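Local coordinates for protein tengpin (Thermoanaerobacter tengcongensis, PDB 2VH4) that is a serpin that probably inhibits serine proteases, seen here as a loop C-sheet polymer in a latent conformation, at residues 103-108 with 126-131. Numbering follows the deposited sequence.
Sequences IWFKEN and ADIFKA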
ATOM      1  N   ILE A 103     -17.069   0.559  -1.973  1.00  9.78           N
ATOM      2  CA  ILE A 103     -17.617   1.763  -1.354  1.00 10.85           C
ATOM      3  C   ILE A 103     -18.778   1.336  -0.466  1.00 11.77           C
ATOM      4  O   ILE A 103     -19.671   0.598  -0.905  1.00 10.88           O
ATOM      5  CB  ILE A 103     -18.142   2.779  -2.412  1.00 11.12           C
ATOM      6  CG1 ILE A 103     -17.093   3.051  -3.507  1.00  8.66           C
ATOM      7  CG2 ILE A 103     -18.642   4.064  -1.740  1.00  9.41           C
ATOM      8  CD1 ILE A 103     -15.887   3.857  -3.065  1.00  6.48           C
ATOM      9  N   TRP A 104     -18.745   1.784   0.786  1.00 12.92           N
ATOM     10  CA  TRP A 104     -19.851   1.577   1.721  1.00 12.68           C
ATOM     11  C   TRP A 104     -20.364   2.949   2.133  1.00 13.84           C
ATOM     12  O   TRP A 104     -19.570   3.806   2.520  1.00 15.18           O
ATOM     13  CB  TRP A 104     -19.377   0.805   2.955  1.00 11.32           C
ATOM     14  CG  TRP A 104     -18.687  -0.504   2.650  1.00 10.40           C
ATOM     15  CD1 TRP A 104     -17.460  -0.670   2.070  1.00 10.84           C
ATOM     16  CD2 TRP A 104     -19.175  -1.821   2.935  1.00  6.19           C
ATOM     17  NE1 TRP A 104     -17.162  -2.006   1.966  1.00  8.58           N
ATOM     18  CE2 TRP A 104     -18.197  -2.734   2.492  1.00  4.81           C
ATOM     19  CE3 TRP A 104     -20.349  -2.317   3.521  1.00 10.50           C
ATOM     20  CZ2 TRP A 104     -18.351  -4.115   2.610  1.00  8.40           C
ATOM     21  CZ3 TRP A 104     -20.505  -3.697   3.639  1.00 11.22           C
ATOM     22  CH2 TRP A 104     -19.510  -4.579   3.181  1.00 10.33           C
ATOM     23  N   PHE A 105     -21.673   3.173   2.031  1.00 14.93           N
ATOM     24  CA  PHE A 105     -22.243   4.469   2.422  1.00 16.31           C
ATOM     25  C   PHE A 105     -23.503   4.370   3.283  1.00 17.96           C
ATOM     26  O   PHE A 105     -24.235   3.379   3.227  1.00 18.24           O
ATOM     27  CB  PHE A 105     -22.461   5.385   1.206  1.00 15.35           C
ATOM     28  CG  PHE A 105     -23.535   4.921   0.273  1.00 14.98           C
ATOM     29  CD1 PHE A 105     -24.854   5.337   0.446  1.00 15.72           C
ATOM     30  CD2 PHE A 105     -23.234   4.087  -0.796  1.00 13.13           C
ATOM     31  CE1 PHE A 105     -25.853   4.918  -0.426  1.00 14.06           C
ATOM     32  CE2 PHE A 105     -24.229   3.662  -1.671  1.00 15.10           C
ATOM     33  CZ  PHE A 105     -25.541   4.080  -1.486  1.00 13.05           C
ATOM     34  N   LYS A 106     -23.736   5.406   4.085  1.00 19.49           N
ATOM     35  CA  LYS A 106     -24.864   5.441   5.009  1.00 22.03           C
ATOM     36  C   LYS A 106     -26.194   5.666   4.286  1.00 23.78           C
ATOM     37  O   LYS A 106     -26.321   6.561   3.448  1.00 23.96           O
ATOM     38  CB  LYS A 106     -24.642   6.515   6.077  1.00 21.74           C
ATOM     39  CG  LYS A 106     -25.404   6.279   7.364  1.00 21.55           C
ATOM     40  CD  LYS A 106     -24.905   7.199   8.468  1.00 22.90           C
ATOM     41  CE  LYS A 106     -25.572   6.887   9.797  1.00 25.19           C
ATOM     42  NZ  LYS A 106     -25.041   7.736  10.900  1.00 27.72           N
ATOM     43  N   GLU A 107     -27.176   4.836   4.620  1.00 26.10           N
ATOM     44  CA  GLU A 107     -28.519   4.928   4.054  1.00 28.68           C
ATOM     45  C   GLU A 107     -29.300   6.144   4.571  1.00 29.29           C
ATOM     46  O   GLU A 107     -30.283   6.549   3.962  1.00 29.99           O
ATOM     47  CB  GLU A 107     -29.304   3.628   4.313  1.00 28.24           C
ATOM     48  CG  GLU A 107     -29.559   3.308   5.799  1.00 29.83           C
ATOM     49  CD  GLU A 107     -30.007   1.864   6.061  1.00 30.61           C
ATOM     50  OE1 GLU A 107     -29.944   1.011   5.142  1.00 34.17           O
ATOM     51  OE2 GLU A 107     -30.413   1.576   7.209  1.00 30.89           O
ATOM     52  N   ASN A 108     -28.844   6.726   5.678  1.00 30.41           N
ATOM     53  CA  ASN A 108     -29.605   7.762   6.384  1.00 31.98           C
ATOM     54  C   ASN A 108     -29.287   9.204   5.990  1.00 31.78           C
ATOM     55  O   ASN A 108     -29.978   9.788   5.154  1.00 32.89           O
ATOM     56  CB  ASN A 108     -29.459   7.601   7.905  1.00 32.59           C
ATOM     57  CG  ASN A 108     -29.958   6.263   8.401  1.00 35.06           C
ATOM     58  OD1 ASN A 108     -31.143   5.938   8.274  1.00 35.43           O
ATOM     59  ND2 ASN A 108     -29.055   5.473   8.974  1.00 36.86           N
ATOM     60  N   ALA A 126     -15.678  -1.406  -8.397  1.00  9.22           N
ATOM     61  CA  ALA A 126     -16.009  -1.452  -6.978  1.00  9.34           C
ATOM     62  C   ALA A 126     -17.339  -2.127  -6.677  1.00  9.12           C
ATOM     63  O   ALA A 126     -18.316  -1.956  -7.413  1.00  9.97           O
ATOM     64  CB  ALA A 126     -15.998  -0.055  -6.394  1.00  8.75           C
ATOM     65  N   ASP A 127     -17.358  -2.896  -5.591  1.00  8.34           N
ATOM     66  CA  ASP A 127     -18.597  -3.324  -4.956  1.00  8.29           C
ATOM     67  C   ASP A 127     -19.198  -2.118  -4.241  1.00  9.30           C
ATOM     68  O   ASP A 127     -18.515  -1.449  -3.460  1.00 10.56           O
ATOM     69  CB  ASP A 127     -18.323  -4.424  -3.931  1.00  7.91           C
ATOM     70  CG  ASP A 127     -17.760  -5.687  -4.553  1.00  9.01           C
ATOM     71  OD1 ASP A 127     -18.154  -6.046  -5.681  1.00  7.50           O
ATOM     72  OD2 ASP A 127     -16.925  -6.336  -3.893  1.00 13.98           O
ATOM     73  N   ILE A 128     -20.465  -1.828  -4.511  1.00  9.21           N
ATOM     74  CA  ILE A 128     -21.128  -0.688  -3.883  1.00  9.19           C
ATOM     75  C   ILE A 128     -22.185  -1.170  -2.903  1.00  9.91           C
ATOM     76  O   ILE A 128     -23.107  -1.907  -3.274  1.00  9.69           O
ATOM     77  CB  ILE A 128     -21.715   0.285  -4.935  1.00  9.34           C
ATOM     78  CG1 ILE A 128     -20.573   1.030  -5.634  1.00  9.04           C
ATOM     79  CG2 ILE A 128     -22.696   1.276  -4.294  1.00  9.49           C
ATOM     80  CD1 ILE A 128     -20.903   1.502  -7.024  1.00 10.59           C
ATOM     81  N   PHE A 129     -22.035  -0.754  -1.649  1.00 10.09           N
ATOM     82  CA  PHE A 129     -22.955  -1.153  -0.599  1.00 11.27           C
ATOM     83  C   PHE A 129     -23.607   0.045   0.080  1.00 12.18           C
ATOM     84  O   PHE A 129     -22.920   0.926   0.595  1.00 12.70           O
ATOM     85  CB  PHE A 129     -22.240  -2.010   0.450  1.00 11.54           C
ATOM     86  CG  PHE A 129     -21.610  -3.258  -0.097  1.00 10.28           C
ATOM     87  CD1 PHE A 129     -20.226  -3.372  -0.170  1.00  9.96           C
ATOM     88  CD2 PHE A 129     -22.397  -4.329  -0.521  1.00 10.87           C
ATOM     89  CE1 PHE A 129     -19.624  -4.529  -0.662  1.00  8.95           C
ATOM     90  CE2 PHE A 129     -21.809  -5.493  -1.020  1.00  9.07           C
ATOM     91  CZ  PHE A 129     -20.419  -5.593  -1.093  1.00  9.34           C
ATOM     92  N   LYS A 130     -24.937   0.067   0.055  1.00 13.66           N
ATOM     93  CA  LYS A 130     -25.743   0.969   0.877  1.00 14.31           C
ATOM     94  C   LYS A 130     -25.953   0.276   2.218  1.00 13.46           C
ATOM     95  O   LYS A 130     -26.391  -0.872   2.256  1.00 13.85           O
ATOM     96  CB  LYS A 130     -27.087   1.237   0.193  1.00 15.10           C
ATOM     97  CG  LYS A 130     -27.962   2.265   0.890  1.00 20.08           C
ATOM     98  CD  LYS A 130     -28.854   2.996  -0.108  1.00 26.02           C
ATOM     99  CE  LYS A 130     -29.505   4.222   0.528  1.00 28.04           C
ATOM    100  NZ  LYS A 130     -29.888   5.272  -0.465  1.00 27.83           N
ATOM    101  N   ALA A 131     -25.625   0.960   3.313  1.00 13.01           N
ATOM    102  CA  ALA A 131     -25.620   0.328   4.632  1.00 12.80           C
ATOM    103  C   ALA A 131     -26.180   1.193   5.764  1.00 13.94           C
ATOM    104  O   ALA A 131     -26.295   2.414   5.642  1.00 13.82           O
ATOM    105  CB  ALA A 131     -24.221  -0.152   4.975  1.00 12.86           C
TER
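Trp104 and Phe129 lie side by side on one face of two parallel strands. Phe129 CD1 sits over the centre of the six-membered ring of Trp104, 3.4 Å from CE2. The two ring planes are inclined at 34°, neither stacked flat nor at right angles. In both residues CG is anti to the carbonyl carbon (chi1 -54° and -58°), which sends the rings the same way. Asp140 and Ile141 of helix 135-148 pack on Trp104, whose NE1 hydrogen-bonds to Ser102 OG; Phe129 stays partly exposed.

Five backbone hydrogen bonds join the two segments. Phe105 donates to Phe129 O and accepts from Ala131 N. The fifth bond, Glu107 N to Ala131 O (2.8 Å), comes just past the end of strand 95-106 and is the most bent.

The pairing is that of s1A with s2A at the edge of serpin sheet A. Strand 127-131 is the edge strand. On its other side strand 95-106 pairs antiparallel with strand 164-177.

On the opposite face Ile103 and Phe105 are buried against helix 114-124, through Ile120 and Leu117. Ile128 CG2 meets the Phe105 ring at its edge, 3.9 Å from CE2. Lys130 packs closely on this ring, with Lys130 CD 3.6 Å from Phe105 CE1.

The solvent side holds the exposed Lys130 and Glu107. Lys130 CE lies 3.7 Å from Glu107 CA, a contact between carbons alone.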